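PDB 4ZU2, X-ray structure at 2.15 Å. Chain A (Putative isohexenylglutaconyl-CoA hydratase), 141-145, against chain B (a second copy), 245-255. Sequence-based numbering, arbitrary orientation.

Chain A 141-145: SLGIL
Chain B, residues 245-255: AEGSEGTLAFV

Residues 141-145 of chain A, which form no regular helix or strand, pack against one side of a continuous helix, residues 245-255 of chain B, burying 300 Å² in total. The backbones come unusually close: the CA atoms of Leu142(A) and Gly250(B) lie 4.0 Å apart, and those of Gly143(A) and Gly247(B) 4.1 Å, so a step up in number along the chain A segment goes with a step back of one turn along the helix.

Leu142(A) covers the most surface. Its backbone (phi/psi -125/10°) places the carbonyl over the two helical glycines, where Leu142(A) O accepts a CA-H...O contact from Gly250(B) CA at 3.3 Å, with an angle of 142° at the hydrogen. No conventional hydrogen bond links the stretches directly. A side chain on Gly250(B) could not be accommodated, since an ideal CB would stand 2.1 Å from Leu142(A) O. The CA-to-CB bond of Leu142(A) points sideways; with chi1 between wells at -102° and chi2 p, the side chain places its CG 4.3 Å from Phe254(B) CB; chi1 of Phe254(B) is t.

Gly143(A) follows with phi/psi of 75/8°, a positive phi that favours glycine. Here too an ideal CB would clash, lying 2.4 Å from Glu246(B) O. Its own carbonyl passes close to the helix, Gly143(A) O being 3.6 Å from Gly247(B) CA.

Thr251(B), chi1 p, turns its hydroxyl back into the helix, OG1 donating to Gly247(B) O at 2.9 Å. Its methyl CG2 meets Ile144(A) CG2 at 4.1 Å and Leu142(A) CD2 at 4.4 Å; Ile144(A) is p at chi1 and t at chi2.

Two waters supply the polar links. One donates to Ser141(A) O at 3.1 Å and to Gly250(B) O at 2.6 Å; the other donates to Gly143(A) O at 2.6 Å and to Glu246(B) OE2 at 2.9 Å.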

ATOM      1  N   SER A 141     -20.270   1.765 -14.557  1.00 19.66           N
ATOM      2  CA  SER A 141     -21.052   2.685 -15.414  1.00 25.17           C
ATOM      3  C   SER A 141     -21.941   1.931 -16.444  1.00 22.27           C
ATOM      4  O   SER A 141     -22.669   2.541 -17.211  1.00 27.12           O
ATOM      5  CB  SER A 141     -20.155   3.745 -16.093  1.00 19.29           C
ATOM      6  OG  SER A 141     -19.401   3.294 -17.212  1.00 15.33           O
ATOM      7  N   LEU A 142     -21.843   0.604 -16.417  1.00 23.93           N
ATOM      8  CA  LEU A 142     -22.552  -0.330 -17.289  1.00 20.37           C
ATOM      9  C   LEU A 142     -23.329  -1.353 -16.456  1.00 15.20           C
ATOM     10  O   LEU A 142     -23.863  -2.329 -16.985  1.00 15.81           O
ATOM     11  CB  LEU A 142     -21.546  -1.104 -18.153  1.00 25.99           C
ATOM     12  CG  LEU A 142     -21.369  -0.665 -19.605  1.00 32.54           C
ATOM     13  CD1 LEU A 142     -20.773   0.721 -19.654  1.00 37.06           C
ATOM     14  CD2 LEU A 142     -20.491  -1.664 -20.330  1.00 33.92           C
ATOM     15  N   GLY A 143     -23.404  -1.128 -15.154  1.00 17.39           N
ATOM     16  CA  GLY A 143     -24.125  -2.019 -14.284  1.00 15.17           C
ATOM     17  C   GLY A 143     -23.460  -3.334 -13.972  1.00 11.38           C
ATOM     18  O   GLY A 143     -24.107  -4.181 -13.347  1.00 13.34           O
ATOM     19  N   ILE A 144     -22.197  -3.514 -14.389  1.00 16.19           N
ATOM     20  CA  ILE A 144     -21.420  -4.723 -14.074  1.00 17.97           C
ATOM     21  C   ILE A 144     -20.229  -4.427 -13.117  1.00 16.10           C
ATOM     22  O   ILE A 144     -20.112  -3.315 -12.628  1.00  8.54           O
ATOM     23  CB  ILE A 144     -20.944  -5.448 -15.351  1.00 18.20           C
ATOM     24  CG1 ILE A 144     -19.852  -4.665 -16.075  1.00 21.13           C
ATOM     25  CG2 ILE A 144     -22.146  -5.679 -16.316  1.00 27.11           C
ATOM     26  CD1 ILE A 144     -19.434  -5.296 -17.438  1.00 23.25           C
ATOM     27  N   LEU A 145     -19.374  -5.429 -12.873  1.00  9.30           N
ATOM     28  CA  LEU A 145     -18.379  -5.385 -11.803  1.00 14.78           C
ATOM     29  C   LEU A 145     -17.013  -5.576 -12.419  1.00 17.69           C
ATOM     30  O   LEU A 145     -16.877  -6.419 -13.265  1.00 13.73           O
ATOM     31  CB  LEU A 145     -18.591  -6.515 -10.791  1.00 12.37           C
ATOM     32  CG  LEU A 145     -19.986  -6.830 -10.279  1.00 17.78           C
ATOM     33  CD1 LEU A 145     -19.924  -7.918  -9.166  1.00 12.05           C
ATOM     34  CD2 LEU A 145     -20.687  -5.564  -9.805  1.00  9.92           C
TER
ATOM     35  N   ALA B 245     -31.224  -6.422 -13.393  1.00 23.55           N
ATOM     36  CA  ALA B 245     -31.861  -5.289 -14.034  1.00 27.82           C
ATOM     37  C   ALA B 245     -30.858  -4.177 -14.361  1.00 21.85           C
ATOM     38  O   ALA B 245     -30.910  -3.555 -15.428  1.00 17.94           O
ATOM     39  CB  ALA B 245     -32.989  -4.774 -13.150  1.00 30.20           C
ATOM     40  N   GLU B 246     -29.898  -3.945 -13.471  1.00 19.53           N
ATOM     41  CA  GLU B 246     -28.921  -2.901 -13.761  1.00 25.76           C
ATOM     42  C   GLU B 246     -27.993  -3.258 -14.922  1.00 24.23           C
ATOM     43  O   GLU B 246     -27.735  -2.433 -15.793  1.00 28.30           O
ATOM     44  CB  GLU B 246     -28.078  -2.589 -12.533  1.00 25.32           C
ATOM     45  CG  GLU B 246     -28.680  -1.593 -11.569  1.00 21.55           C
ATOM     46  CD  GLU B 246     -27.700  -1.329 -10.429  1.00 24.02           C
ATOM     47  OE1 GLU B 246     -28.088  -0.762  -9.374  1.00 23.06           O
ATOM     48  OE2 GLU B 246     -26.535  -1.732 -10.591  1.00 14.24           O
ATOM     49  N   GLY B 247     -27.473  -4.475 -14.912  1.00 16.85           N
ATOM     50  CA  GLY B 247     -26.504  -4.890 -15.907  1.00 16.88           C
ATOM     51  C   GLY B 247     -27.064  -4.960 -17.314  1.00 22.74           C
ATOM     52  O   GLY B 247     -26.374  -4.611 -18.267  1.00 25.56           O
ATOM     53  N   SER B 248     -28.309  -5.417 -17.443  1.00 25.49           N
ATOM     54  CA  SER B 248     -28.933  -5.563 -18.757  1.00 25.67           C
ATOM     55  C   SER B 248     -29.223  -4.156 -19.329  1.00 22.53           C
ATOM     56  O   SER B 248     -28.873  -3.868 -20.462  1.00 24.52           O
ATOM     57  CB  SER B 248     -30.198  -6.426 -18.671  1.00 27.62           C
ATOM     58  OG  SER B 248     -31.294  -5.635 -18.276  1.00 35.93           O
ATOM     59  N   GLU B 249     -29.801  -3.273 -18.523  1.00 18.92           N
ATOM     60  CA  GLU B 249     -29.888  -1.856 -18.889  1.00 20.18           C
ATOM     61  C   GLU B 249     -28.542  -1.202 -19.261  1.00 24.59           C
ATOM     62  O   GLU B 249     -28.447  -0.447 -20.216  1.00 23.11           O
ATOM     63  CB  GLU B 249     -30.534  -1.055 -17.760  1.00 13.99           C
ATOM     64  CG  GLU B 249     -30.310   0.492 -17.846  1.00 25.25           C
ATOM     65  CD  GLU B 249     -31.018   1.196 -19.046  1.00 26.04           C
ATOM     66  OE1 GLU B 249     -31.734   0.524 -19.829  1.00 26.22           O
ATOM     67  OE2 GLU B 249     -30.850   2.436 -19.209  1.00 20.91           O
ATOM     68  N   GLY B 250     -27.504  -1.451 -18.482  1.00 25.14           N
ATOM     69  CA  GLY B 250     -26.247  -0.735 -18.684  1.00 20.62           C
ATOM     70  C   GLY B 250     -25.495  -1.152 -19.945  1.00 18.80           C
ATOM     71  O   GLY B 250     -24.897  -0.324 -20.641  1.00 18.01           O
ATOM     72  N   THR B 251     -25.535  -2.446 -20.235  1.00 14.89           N
ATOM     73  CA  THR B 251     -24.878  -3.002 -21.415  1.00 22.90           C
ATOM     74  C   THR B 251     -25.747  -2.749 -22.657  1.00 23.49           C
ATOM     75  O   THR B 251     -25.259  -2.581 -23.753  1.00 24.70           O
ATOM     76  CB  THR B 251     -24.583  -4.506 -21.245  1.00 18.14           C
ATOM     77  OG1 THR B 251     -25.804  -5.211 -21.025  1.00 22.23           O
ATOM     78  CG2 THR B 251     -23.641  -4.748 -20.027  1.00 14.30           C
ATOM     79  N   LEU B 252     -27.046  -2.695 -22.458  1.00 27.40           N
ATOM     80  CA  LEU B 252     -27.945  -2.311 -23.522  1.00 25.50           C
ATOM     81  C   LEU B 252     -27.710  -0.838 -23.926  1.00 24.97           C
ATOM     82  O   LEU B 252     -27.599  -0.527 -25.119  1.00 28.18           O
ATOM     83  CB  LEU B 252     -29.363  -2.536 -23.073  1.00 23.65           C
ATOM     84  CG  LEU B 252     -30.449  -2.243 -24.114  1.00 23.87           C
ATOM     85  CD1 LEU B 252     -30.439  -3.355 -25.138  1.00 17.07           C
ATOM     86  CD2 LEU B 252     -31.784  -2.164 -23.397  1.00 29.17           C
ATOM     87  N   ALA B 253     -27.631   0.046 -22.927  1.00 21.23           N
ATOM     88  CA  ALA B 253     -27.379   1.468 -23.123  1.00 17.03           C
ATOM     89  C   ALA B 253     -26.096   1.726 -23.910  1.00 25.49           C
ATOM     90  O   ALA B 253     -26.049   2.589 -24.769  1.00 30.12           O
ATOM     91  CB  ALA B 253     -27.272   2.122 -21.811  1.00 18.45           C
ATOM     92  N   PHE B 254     -25.055   0.982 -23.574  1.00 24.70           N
ATOM     93  CA  PHE B 254     -23.757   1.077 -24.203  1.00 20.66           C
ATOM     94  C   PHE B 254     -23.846   0.829 -25.696  1.00 28.95           C
ATOM     95  O   PHE B 254     -23.383   1.638 -26.524  1.00 27.98           O
ATOM     96  CB  PHE B 254     -22.848   0.022 -23.556  1.00 26.95           C
ATOM     97  CG  PHE B 254     -21.503  -0.141 -24.236  1.00 28.79           C
ATOM     98  CD1 PHE B 254     -20.596   0.895 -24.255  1.00 30.70           C
ATOM     99  CD2 PHE B 254     -21.163  -1.331 -24.854  1.00 28.40           C
ATOM    100  CE1 PHE B 254     -19.370   0.757 -24.872  1.00 33.47           C
ATOM    101  CE2 PHE B 254     -19.932  -1.476 -25.461  1.00 32.68           C
ATOM    102  CZ  PHE B 254     -19.042  -0.427 -25.475  1.00 31.79           C
ATOM    103  N   VAL B 255     -24.464  -0.310 -26.016  1.00 27.20           N
ATOM    104  CA  VAL B 255     -24.687  -0.770 -27.389  1.00 27.22           C
ATOM    105  C   VAL B 255     -25.609   0.151 -28.201  1.00 29.24           C
ATOM    106  O   VAL B 255     -25.497   0.214 -29.419  1.00 33.34           O
ATOM    107  CB  VAL B 255     -25.323  -2.199 -27.338  1.00 24.45           C
ATOM    108  CG1 VAL B 255     -26.221  -2.476 -28.543  1.00 31.49           C
ATOM    109  CG2 VAL B 255     -24.261  -3.235 -27.177  1.00 23.32           C
TER
HETATM  110  O   HOH W   1     -24.343   2.015 -19.763  1.00 19.47           O
HETATM  111  O   HOH W   2     -25.493  -4.382 -11.191  1.00 11.70           O